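Local coordinates for fluoroacetyl-CoA thioesterase FlK (Streptomyces cattleya, PDB 3KVU), which hydrolyses fluoroacetyl-CoA to fluoroacetate and CoA before citrate synthase can react with it, thereby conferring fluoroacetate resistance, while not accepting acetyl-CoA as a substrate, at the acetyl coenzyme *a site and the interface of chains A and B. Residues are numbered along the deposited sequence; one frame, centred on the assembly and turned at random. Chains: chain A/B, Fluoroacetyl-CoA thioesterase FlK.

Contact 1: the acetyl coenzyme *a site. Residues chain A 50, 68-70, 120-121, 123, 127-128, 131; chain B 23, 39-42, 76-79, 111. With ACO (acetyl coenzyme *a), chain C.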
loop_
_atom_site.group_PDB
_atom_site.type_symbol
_atom_site.label_atom_id
_atom_site.label_comp_id
_atom_site.label_asym_id
_atom_site.label_seq_id
_atom_site.Cartn_x
_atom_site.Cartn_y
_atom_site.Cartn_z
ATOM N N GLU A 50 0.696 -1.721 8.260
ATOM C CA GLU A 50 0.494 -3.184 8.440
ATOM C C GLU A 50 1.489 -3.940 9.355
ATOM O O GLU A 50 1.055 -4.685 10.237
ATOM C CB GLU A 50 0.445 -3.852 7.066
ATOM C CG GLU A 50 -0.448 -3.108 6.178
ATOM C CD GLU A 50 -0.734 -3.805 4.897
ATOM O OE1 GLU A 50 0.144 -4.596 4.447
ATOM O OE2 GLU A 50 -1.850 -3.520 4.349
ATOM N N LEU A 68 -3.901 -11.727 7.690
ATOM C CA LEU A 68 -3.783 -11.036 6.379
ATOM C C LEU A 68 -4.512 -9.683 6.497
ATOM O O LEU A 68 -5.505 -9.582 7.177
ATOM C CB LEU A 68 -4.417 -11.914 5.263
ATOM C CG LEU A 68 -3.846 -13.354 5.062
ATOM C CD1 LEU A 68 -4.587 -14.143 4.007
ATOM C CD2 LEU A 68 -2.340 -13.432 4.766
ATOM N N GLY A 69 -4.015 -8.642 5.831
ATOM C CA GLY A 69 -4.813 -7.382 5.689
ATOM C C GLY A 69 -5.982 -7.441 4.756
ATOM O O GLY A 69 -5.886 -7.939 3.675
ATOM N N THR A 70 -7.117 -6.948 5.178
ATOM C CA THR A 70 -8.286 -7.109 4.417
ATOM C C THR A 70 -8.778 -5.769 3.961
ATOM O O THR A 70 -9.495 -5.726 2.985
ATOM C CB THR A 70 -9.318 -7.872 5.217
ATOM O OG1 THR A 70 -9.337 -7.337 6.528
ATOM C CG2 THR A 70 -8.888 -9.329 5.369
ATOM N N ARG A 120 -7.468 -6.332 9.675
ATOM C CA ARG A 120 -6.831 -7.628 9.418
ATOM C C ARG A 120 -7.752 -8.791 9.752
ATOM O O ARG A 120 -8.718 -8.635 10.495
ATOM C CB ARG A 120 -5.434 -7.828 10.062
ATOM C CG ARG A 120 -4.554 -6.610 10.068
ATOM C CD ARG A 120 -3.184 -6.917 10.592
ATOM N NE ARG A 120 -2.499 -8.024 9.924
ATOM C CZ ARG A 120 -1.936 -8.001 8.710
ATOM N NH1 ARG A 120 -1.944 -6.900 7.948
ATOM N NH2 ARG A 120 -1.313 -9.086 8.245
ATOM N N ALA A 121 -7.493 -9.943 9.145
ATOM C CA ALA A 121 -8.310 -11.122 9.443
ATOM C C ALA A 121 -7.414 -12.187 10.039
ATOM O O ALA A 121 -6.340 -12.466 9.472
ATOM C CB ALA A 121 -8.970 -11.644 8.186
ATOM N N ILE A 123 -6.161 -15.772 10.510
ATOM C CA ILE A 123 -6.354 -16.996 9.758
ATOM C C ILE A 123 -5.599 -18.185 10.369
ATOM O O ILE A 123 -4.709 -17.988 11.188
ATOM C CB ILE A 123 -5.847 -16.864 8.333
ATOM C CG1 ILE A 123 -4.371 -16.382 8.350
ATOM C CG2 ILE A 123 -6.911 -16.086 7.504
ATOM C CD1 ILE A 123 -3.461 -16.830 7.142
ATOM N N LYS A 127 -3.857 -24.291 6.782
ATOM C CA LYS A 127 -5.077 -24.359 5.978
ATOM C C LYS A 127 -5.086 -23.304 4.853
ATOM O O LYS A 127 -5.297 -23.626 3.682
ATOM C CB LYS A 127 -6.280 -24.175 6.895
ATOM C CG LYS A 127 -7.608 -24.216 6.226
ATOM C CD LYS A 127 -8.509 -23.312 6.991
ATOM C CE LYS A 127 -8.735 -23.856 8.353
ATOM N NZ LYS A 127 -8.583 -25.347 8.363
ATOM N N PHE A 128 -4.853 -22.049 5.205
ATOM C CA PHE A 128 -4.796 -20.993 4.215
ATOM C C PHE A 128 -3.689 -21.201 3.144
ATOM O O PHE A 128 -3.955 -21.007 1.932
ATOM C CB PHE A 128 -4.751 -19.599 4.899
ATOM C CG PHE A 128 -4.845 -18.470 3.905
ATOM C CD1 PHE A 128 -6.078 -17.952 3.578
ATOM C CD2 PHE A 128 -3.690 -18.024 3.226
ATOM C CE1 PHE A 128 -6.192 -16.933 2.613
ATOM C CE2 PHE A 128 -3.756 -17.016 2.260
ATOM C CZ PHE A 128 -5.035 -16.458 1.946
ATOM N N LYS A 131 -4.948 -23.672 0.400
ATOM C CA LYS A 131 -5.844 -22.935 -0.513
ATOM C C LYS A 131 -5.081 -22.121 -1.576
ATOM O O LYS A 131 -5.429 -22.160 -2.795
ATOM C CB LYS A 131 -6.786 -21.989 0.274
ATOM C CG LYS A 131 -8.159 -22.559 0.798
ATOM C CD LYS A 131 -9.335 -21.816 0.030
ATOM C CE LYS A 131 -10.818 -22.352 0.297
ATOM N NZ LYS A 131 -11.245 -23.661 -0.338
ATOM N N VAL B 23 4.210 -10.433 0.282
ATOM C CA VAL B 23 4.452 -9.865 1.556
ATOM C C VAL B 23 5.888 -9.804 2.070
ATOM O O VAL B 23 6.282 -8.821 2.628
ATOM C CB VAL B 23 3.553 -10.607 2.542
ATOM C CG1 VAL B 23 3.034 -9.659 3.523
ATOM C CG2 VAL B 23 2.363 -11.303 1.721
ATOM N N VAL B 39 1.462 -14.885 -1.084
ATOM C CA VAL B 39 0.390 -14.215 -1.803
ATOM C C VAL B 39 0.722 -12.683 -2.066
ATOM O O VAL B 39 1.570 -12.111 -1.397
ATOM C CB VAL B 39 -1.041 -14.391 -1.159
ATOM C CG1 VAL B 39 -1.284 -15.861 -0.724
ATOM C CG2 VAL B 39 -1.314 -13.441 0.033
ATOM N N PHE B 40 0.054 -12.068 -3.036
ATOM C CA PHE B 40 0.328 -10.699 -3.477
ATOM C C PHE B 40 0.074 -9.685 -2.355
ATOM O O PHE B 40 -1.055 -9.553 -1.865
ATOM C CB PHE B 40 -0.552 -10.446 -4.675
ATOM C CG PHE B 40 -0.242 -9.169 -5.467
ATOM C CD1 PHE B 40 -1.273 -8.321 -5.818
ATOM C CD2 PHE B 40 1.050 -8.869 -5.914
ATOM C CE1 PHE B 40 -1.026 -7.164 -6.597
ATOM C CE2 PHE B 40 1.285 -7.703 -6.699
ATOM C CZ PHE B 40 0.244 -6.881 -7.009
ATOM N N ALA B 41 1.128 -8.975 -1.941
ATOM C CA ALA B 41 1.059 -8.123 -0.728
ATOM C C ALA B 41 0.078 -6.985 -0.894
ATOM O O ALA B 41 -0.012 -6.403 -1.962
ATOM C CB ALA B 41 2.402 -7.599 -0.372
ATOM N N SER B 42 -0.655 -6.640 0.142
ATOM C CA SER B 42 -1.495 -5.457 0.059
ATOM C C SER B 42 -0.687 -4.141 -0.382
ATOM O O SER B 42 -1.159 -3.374 -1.206
ATOM C CB SER B 42 -2.374 -5.331 1.346
ATOM O OG SER B 42 -2.773 -3.978 1.667
ATOM N N HIS B 76 -9.270 -5.798 0.365
ATOM C CA HIS B 76 -8.476 -6.805 -0.243
ATOM C C HIS B 76 -9.155 -8.135 0.129
ATOM O O HIS B 76 -9.081 -8.615 1.292
ATOM C CB HIS B 76 -7.021 -6.661 0.234
ATOM C CG HIS B 76 -6.067 -7.447 -0.589
ATOM N ND1 HIS B 76 -4.699 -7.339 -0.455
ATOM C CD2 HIS B 76 -6.282 -8.343 -1.595
ATOM C CE1 HIS B 76 -4.107 -8.149 -1.333
ATOM N NE2 HIS B 76 -5.045 -8.751 -2.051
ATOM N N THR B 77 -9.890 -8.685 -0.827
ATOM C CA THR B 77 -10.939 -9.621 -0.477
ATOM C C THR B 77 -10.632 -11.033 -0.982
ATOM O O THR B 77 -11.283 -11.958 -0.616
ATOM C CB THR B 77 -12.353 -9.091 -0.844
ATOM O OG1 THR B 77 -12.532 -9.066 -2.257
ATOM C CG2 THR B 77 -12.550 -7.688 -0.400
ATOM N N ALA B 78 -9.573 -11.214 -1.766
ATOM C CA ALA B 78 -9.086 -12.559 -2.100
ATOM C C ALA B 78 -7.601 -12.500 -2.250
ATOM O O ALA B 78 -7.015 -11.456 -2.591
ATOM C CB ALA B 78 -9.758 -13.121 -3.419
ATOM N N ALA B 79 -6.943 -13.592 -1.991
ATOM C CA ALA B 79 -5.551 -13.567 -2.124
ATOM C C ALA B 79 -5.214 -14.086 -3.480
ATOM O O ALA B 79 -5.910 -14.974 -4.043
ATOM C CB ALA B 79 -4.855 -14.442 -1.015
ATOM N N ASP B 111 -11.011 -14.399 -9.061
ATOM C CA ASP B 111 -11.768 -13.685 -8.064
ATOM C C ASP B 111 -11.707 -12.147 -8.217
ATOM O O ASP B 111 -10.691 -11.607 -8.696
ATOM C CB ASP B 111 -11.216 -14.049 -6.669
ATOM C CG ASP B 111 -11.451 -15.486 -6.310
ATOM O OD1 ASP B 111 -12.627 -15.843 -6.043
ATOM O OD2 ASP B 111 -10.480 -16.265 -6.315
HETATM N N1A ACO C . -9.610 -16.727 -1.679
HETATM C C2A ACO C . -8.994 -17.374 -0.676
HETATM N N3A ACO C . -9.656 -18.092 0.275
HETATM C C4A ACO C . -11.020 -18.227 0.309
HETATM C C5A ACO C . -11.761 -17.537 -0.769
HETATM C C6A ACO C . -10.966 -16.768 -1.780
HETATM N N6A ACO C . -11.591 -16.117 -2.788
HETATM N N7A ACO C . -13.069 -17.793 -0.546
HETATM C C8A ACO C . -13.164 -18.575 0.565
HETATM N N9A ACO C . -11.945 -18.868 1.084
HETATM C C1B ACO C . -11.736 -19.695 2.348
HETATM C C2B ACO C . -12.126 -21.197 2.464
HETATM O O2B ACO C . -13.528 -21.529 2.430
HETATM C C3B ACO C . -11.443 -21.613 3.776
HETATM O O3B ACO C . -12.263 -21.258 4.918
HETATM P P3B ACO C . -12.526 -22.129 6.273
HETATM O O7A ACO C . -12.528 -23.526 5.675
HETATM O O8A ACO C . -11.383 -21.754 7.206
HETATM O O9A ACO C . -13.862 -21.718 6.881
HETATM C C4B ACO C . -10.122 -20.804 3.691
HETATM O O4B ACO C . -10.381 -19.662 2.826
HETATM C C5B ACO C . -9.334 -20.434 4.990
HETATM O O5B ACO C . -9.912 -19.426 5.849
HETATM P P1A ACO C . -10.124 -17.851 5.456
HETATM O O1A ACO C . -9.146 -17.612 4.331
HETATM O O2A ACO C . -9.939 -17.090 6.748
HETATM O O3A ACO C . -11.708 -17.701 4.953
HETATM P P2A ACO C . -12.704 -16.503 4.353
HETATM O O4A ACO C . -13.363 -15.755 5.495
HETATM O O5A ACO C . -13.636 -17.102 3.288
HETATM O O6A ACO C . -11.863 -15.333 3.601
HETATM C CBP ACO C . -9.716 -14.367 4.180
HETATM C CCP ACO C . -11.235 -14.290 4.350
HETATM C CDP ACO C . -8.810 -13.407 4.948
HETATM C CEP ACO C . -9.119 -15.275 3.110
HETATM C CAP ACO C . -9.764 -13.167 3.191
HETATM O OAP ACO C . -11.015 -12.840 2.569
HETATM C C9P ACO C . -8.747 -13.099 2.100
HETATM O O9P ACO C . -8.154 -14.019 1.517
HETATM N N8P ACO C . -8.585 -11.813 1.873
HETATM C C7P ACO C . -7.682 -11.203 0.957
HETATM C C6P ACO C . -6.436 -12.019 1.163
HETATM C C5P ACO C . -5.331 -11.044 1.222
HETATM O O5P ACO C . -5.544 -10.006 1.824
HETATM N N4P ACO C . -4.200 -11.384 0.641
HETATM C C3P ACO C . -3.008 -10.542 0.594
HETATM C C2P ACO C . -3.075 -9.594 1.755
HETATM S S1P ACO C . -1.667 -10.046 2.701
HETATM C C ACO C . -0.932 -8.669 3.177
HETATM O O ACO C . 0.174 -8.533 2.739
HETATM C CH3 ACO C . -1.606 -7.709 4.085
#
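Acetyl-CoA, the fluorine-lacking analogue of the natural substrate, threads its pantetheine arm between the two subunits of this hot-dog thioesterase, although poorly ordered. Discrimination probably rests on the acetyl end, where the methyl carbon is the one that bears fluorine in the true substrate. This CH3 lies 3.6 Å from the carboxylate oxygen OE1 of A:Glu50 and 3.6 Å from CA of A:Gly69, with CB of B:Ser42 closing in from the other subunit. The guanidinium of A:Arg120 stands just behind, NH1 4.0 Å from CH3, the main chain of A:Leu68 and A:Gly69 lying over the rim of one face. A carboxylate and a guanidinium, probably charged, thus flank the carbon that would carry the halogen, which may help tell fluoroacetyl from acetyl.

B:Ser42, engineered from threonine, turns OG anti to its backbone N (chi1 154°) and donates to the syn lone pair of A:Glu50 OE2 at 2.9 Å. Its N-H makes a weak, fairly straight bond (161° at H) to the thioester oxygen O, which the start of helix 42-57 may help polarise. The active-site B:His76 turns one ring face to the amide oxygen O5P, near the rim, while CE1 lies 3.3 Å from C3P.

A:Gly69 O and ligand O5P, both carbonyl acceptors, clash at 2.8 Å, suggesting that this stretch of the arm is imprecisely placed. The A:Phe128 ring meets phosphate oxygen O1A with its edge, while CZ abuts CB of B:Ala79 at 3.6 Å.

Contact 2: the interface of chains A and B. Residues chain A 26-27, 42-43, 46-47, 50, 72; chain B 26, 42-47, 50, 72.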
loop_
_atom_site.group_PDB
_atom_site.type_symbol
_atom_site.label_atom_id
_atom_site.label_comp_id
_atom_site.label_asym_id
_atom_site.label_seq_id
_atom_site.Cartn_x
_atom_site.Cartn_y
_atom_site.Cartn_z
ATOM N N LEU A 26 9.335 0.012 -5.437
ATOM C CA LEU A 26 8.078 -0.693 -5.300
ATOM C C LEU A 26 7.808 -1.402 -6.598
ATOM O O LEU A 26 7.502 -2.614 -6.632
ATOM C CB LEU A 26 6.944 0.227 -5.000
ATOM C CG LEU A 26 5.746 -0.580 -4.486
ATOM C CD1 LEU A 26 6.084 -1.308 -3.177
ATOM C CD2 LEU A 26 4.670 0.310 -4.281
ATOM N N TYR A 27 7.956 -0.664 -7.685
ATOM C CA TYR A 27 7.798 -1.302 -8.972
ATOM C C TYR A 27 8.921 -0.982 -9.902
ATOM O O TYR A 27 8.805 -0.074 -10.733
ATOM C CB TYR A 27 6.468 -0.931 -9.560
ATOM C CG TYR A 27 5.347 -1.836 -9.082
ATOM C CD1 TYR A 27 5.056 -3.056 -9.747
ATOM C CD2 TYR A 27 4.573 -1.475 -7.988
ATOM C CE1 TYR A 27 3.967 -3.857 -9.324
ATOM C CE2 TYR A 27 3.528 -2.255 -7.563
ATOM C CZ TYR A 27 3.229 -3.451 -8.244
ATOM O OH TYR A 27 2.210 -4.199 -7.742
ATOM N N SER A 42 3.833 5.187 -1.191
ATOM C CA SER A 42 2.603 4.863 -0.427
ATOM C C SER A 42 2.459 3.367 -0.097
ATOM O O SER A 42 1.984 3.016 0.965
ATOM C CB SER A 42 1.331 5.346 -1.107
ATOM O OG SER A 42 1.252 6.776 -1.046
ATOM N N GLY A 43 2.936 2.512 -0.984
ATOM C CA GLY A 43 2.854 1.090 -0.775
ATOM C C GLY A 43 3.767 0.573 0.324
ATOM O O GLY A 43 3.350 -0.312 1.094
ATOM N N VAL A 46 2.069 1.858 3.542
ATOM C CA VAL A 46 1.088 0.819 3.814
ATOM C C VAL A 46 1.709 -0.445 4.479
ATOM O O VAL A 46 1.174 -0.933 5.452
ATOM C CB VAL A 46 0.253 0.454 2.487
ATOM C CG1 VAL A 46 -0.430 -0.906 2.604
ATOM C CG2 VAL A 46 -0.799 1.489 2.224
ATOM N N GLY A 47 2.815 -0.972 3.927
ATOM C CA GLY A 47 3.428 -2.183 4.412
ATOM C C GLY A 47 4.027 -2.060 5.797
ATOM O O GLY A 47 4.162 -3.070 6.508
ATOM N N GLU A 50 0.696 -1.721 8.260
ATOM C CA GLU A 50 0.494 -3.184 8.440
ATOM C C GLU A 50 1.489 -3.940 9.355
ATOM O O GLU A 50 1.055 -4.685 10.237
ATOM C CB GLU A 50 0.445 -3.852 7.066
ATOM C CG GLU A 50 -0.448 -3.108 6.178
ATOM C CD GLU A 50 -0.734 -3.805 4.897
ATOM O OE1 GLU A 50 0.144 -4.596 4.447
ATOM O OE2 GLU A 50 -1.850 -3.520 4.349
ATOM N N ILE A 72 -7.289 -1.333 3.737
ATOM C CA ILE A 72 -6.390 -0.230 4.111
ATOM C C ILE A 72 -7.008 1.106 3.694
ATOM O O ILE A 72 -7.555 1.213 2.592
ATOM C CB ILE A 72 -4.919 -0.426 3.635
ATOM C CG1 ILE A 72 -4.030 0.699 4.213
ATOM C CG2 ILE A 72 -4.746 -0.612 2.079
ATOM C CD1 ILE A 72 -3.453 0.386 5.653
ATOM N N LEU B 26 7.997 -7.416 0.055
ATOM C CA LEU B 26 7.731 -5.996 0.363
ATOM C C LEU B 26 8.676 -5.481 1.454
ATOM O O LEU B 26 9.195 -4.399 1.363
ATOM C CB LEU B 26 6.271 -5.784 0.781
ATOM C CG LEU B 26 5.870 -4.335 0.939
ATOM C CD1 LEU B 26 5.838 -3.657 -0.404
ATOM C CD2 LEU B 26 4.470 -4.302 1.568
ATOM N N SER B 42 -0.655 -6.640 0.142
ATOM C CA SER B 42 -1.495 -5.457 0.059
ATOM C C SER B 42 -0.687 -4.141 -0.382
ATOM O O SER B 42 -1.159 -3.374 -1.206
ATOM C CB SER B 42 -2.374 -5.331 1.346
ATOM O OG SER B 42 -2.773 -3.978 1.667
ATOM N N GLY B 43 0.545 -3.961 0.087
ATOM C CA GLY B 43 1.459 -2.896 -0.409
ATOM C C GLY B 43 1.712 -2.775 -1.906
ATOM O O GLY B 43 1.738 -1.667 -2.469
ATOM N N PHE B 44 2.024 -3.906 -2.528
ATOM C CA PHE B 44 2.069 -4.028 -3.955
ATOM C C PHE B 44 0.734 -3.820 -4.653
ATOM O O PHE B 44 0.663 -3.099 -5.649
ATOM C CB PHE B 44 2.682 -5.363 -4.309
ATOM C CG PHE B 44 4.112 -5.472 -3.960
ATOM C CD1 PHE B 44 5.023 -4.514 -4.371
ATOM C CD2 PHE B 44 4.579 -6.578 -3.265
ATOM C CE1 PHE B 44 6.393 -4.675 -4.091
ATOM C CE2 PHE B 44 5.942 -6.744 -2.977
ATOM C CZ PHE B 44 6.844 -5.782 -3.347
ATOM N N MET B 45 -0.357 -4.369 -4.142
ATOM C CA MET B 45 -1.646 -4.110 -4.743
ATOM C C MET B 45 -1.926 -2.606 -4.779
ATOM O O MET B 45 -2.509 -2.110 -5.732
ATOM C CB MET B 45 -2.772 -4.732 -3.980
ATOM C CG MET B 45 -3.928 -5.017 -4.879
ATOM S SD MET B 45 -5.407 -5.460 -4.001
ATOM C CE MET B 45 -5.393 -4.067 -2.850
ATOM N N VAL B 46 -1.530 -1.908 -3.709
ATOM C CA VAL B 46 -1.576 -0.467 -3.664
ATOM C C VAL B 46 -0.732 0.129 -4.734
ATOM O O VAL B 46 -1.222 0.949 -5.463
ATOM C CB VAL B 46 -1.184 0.068 -2.294
ATOM C CG1 VAL B 46 -1.036 1.666 -2.332
ATOM C CG2 VAL B 46 -2.335 -0.292 -1.354
ATOM N N GLY B 47 0.521 -0.308 -4.845
ATOM C CA GLY B 47 1.403 0.228 -5.793
ATOM C C GLY B 47 0.870 0.059 -7.195
ATOM O O GLY B 47 1.096 0.940 -8.061
ATOM N N GLU B 50 -2.017 2.450 -7.853
ATOM C CA GLU B 50 -1.488 3.779 -8.098
ATOM C C GLU B 50 -0.893 3.819 -9.489
ATOM O O GLU B 50 -1.157 4.781 -10.241
ATOM C CB GLU B 50 -0.362 4.058 -7.155
ATOM C CG GLU B 50 -0.773 4.583 -5.904
ATOM C CD GLU B 50 0.443 5.152 -5.231
ATOM O OE1 GLU B 50 1.061 6.171 -5.744
ATOM O OE2 GLU B 50 0.816 4.505 -4.227
ATOM N N ILE B 72 -5.425 6.367 -0.333
ATOM C CA ILE B 72 -5.658 4.987 -0.883
ATOM C C ILE B 72 -6.605 4.372 0.128
ATOM O O ILE B 72 -6.365 4.415 1.358
ATOM C CB ILE B 72 -4.341 4.182 -1.032
ATOM C CG1 ILE B 72 -4.530 2.849 -1.860
ATOM C CG2 ILE B 72 -3.744 3.846 0.340
ATOM C CD1 ILE B 72 -4.845 3.047 -3.356
HETATM O O HOH W 1 1.573 -5.274 2.587
HETATM O O HOH W 2 2.673 2.922 -3.826
#
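The FlK homodimer, a member of the hot-dog thioesterases, brings the first turns of helix 42-57 from each chain together near its two-fold axis. Glycines line this close approach, and their lack of side chains probably permits it: CA of A:Gly43 comes 3.4 Å from the carbonyl oxygen O of B:Gly43. The tightest side-chain packing lies beside this crossing. A:Leu26, its CG anti to the backbone N (chi1 -164°), crosses B:Phe44 obliquely and divides its two branches. CD1 touches the ring atom CE1 of B:Phe44 at 3.5 Å and also meets CD1 of B:Leu26, whereas CD2 drops onto CA of B:Gly47 at 3.6 Å. B:Leu26 works from within its own chain as well, holding CD1 over the centre of the B:Phe44 ring, so that this ring is gripped by leucines of both subunits.

A:Tyr27 borders the packed region, with B:Phe44 O in the plane at the edge of its ring and CE2 near B:Gly47. The phenol OH donates to the main-chain O of B:Phe44 at 2.8 Å. It comes in above the carbonyl plane, 57° out of it, at a C=O...donor angle of 110°, and so off the lone-pair direction.

Toward the active sites the contact loosens and water takes part. Water 1 joins the carboxylate OE1 of A:Glu50 to B:Gly43 N, and water 2 joins B:Glu50 OE2 to A:Gly43 N, so each helix start is tied to the opposite glutamate. The symmetry is imperfect here: A:Ser42, also engineered, has OG anti to the carbonyl carbon, unlike B:Ser42, so that CB meets B:Glu50 OE2 at 3.3 Å and OG stays 3.9 Å from that OE2. On the sheet side the branched residues touch lightly, CG2 of B:Val46 lying 4.2 Å from CG2 of A:Ile72, and the carbonyl oxygens O of A:Ile72 and B:Ile72 lie side by side, 3.6 Å apart, their C=O bonds nearly antiparallel.

The centres of contact 1 and contact 2, taken over their C-alpha atoms, lie about 13 Å apart, and the two share A:Glu50 and B:Ser42. Strand 65-75 and helices 23-26 and 42-57 also contribute to both, so the acyl end of contact 1 is an extension of the subunit interface. B:His76, a residue of contact 1, sits about 9 Å from the centre of contact 2. Active-site residues come from both chains, so a complete site probably requires the dimer; the two-fold relation gives the dimer a second one. Shifts in contact 2 would probably be felt in contact 1.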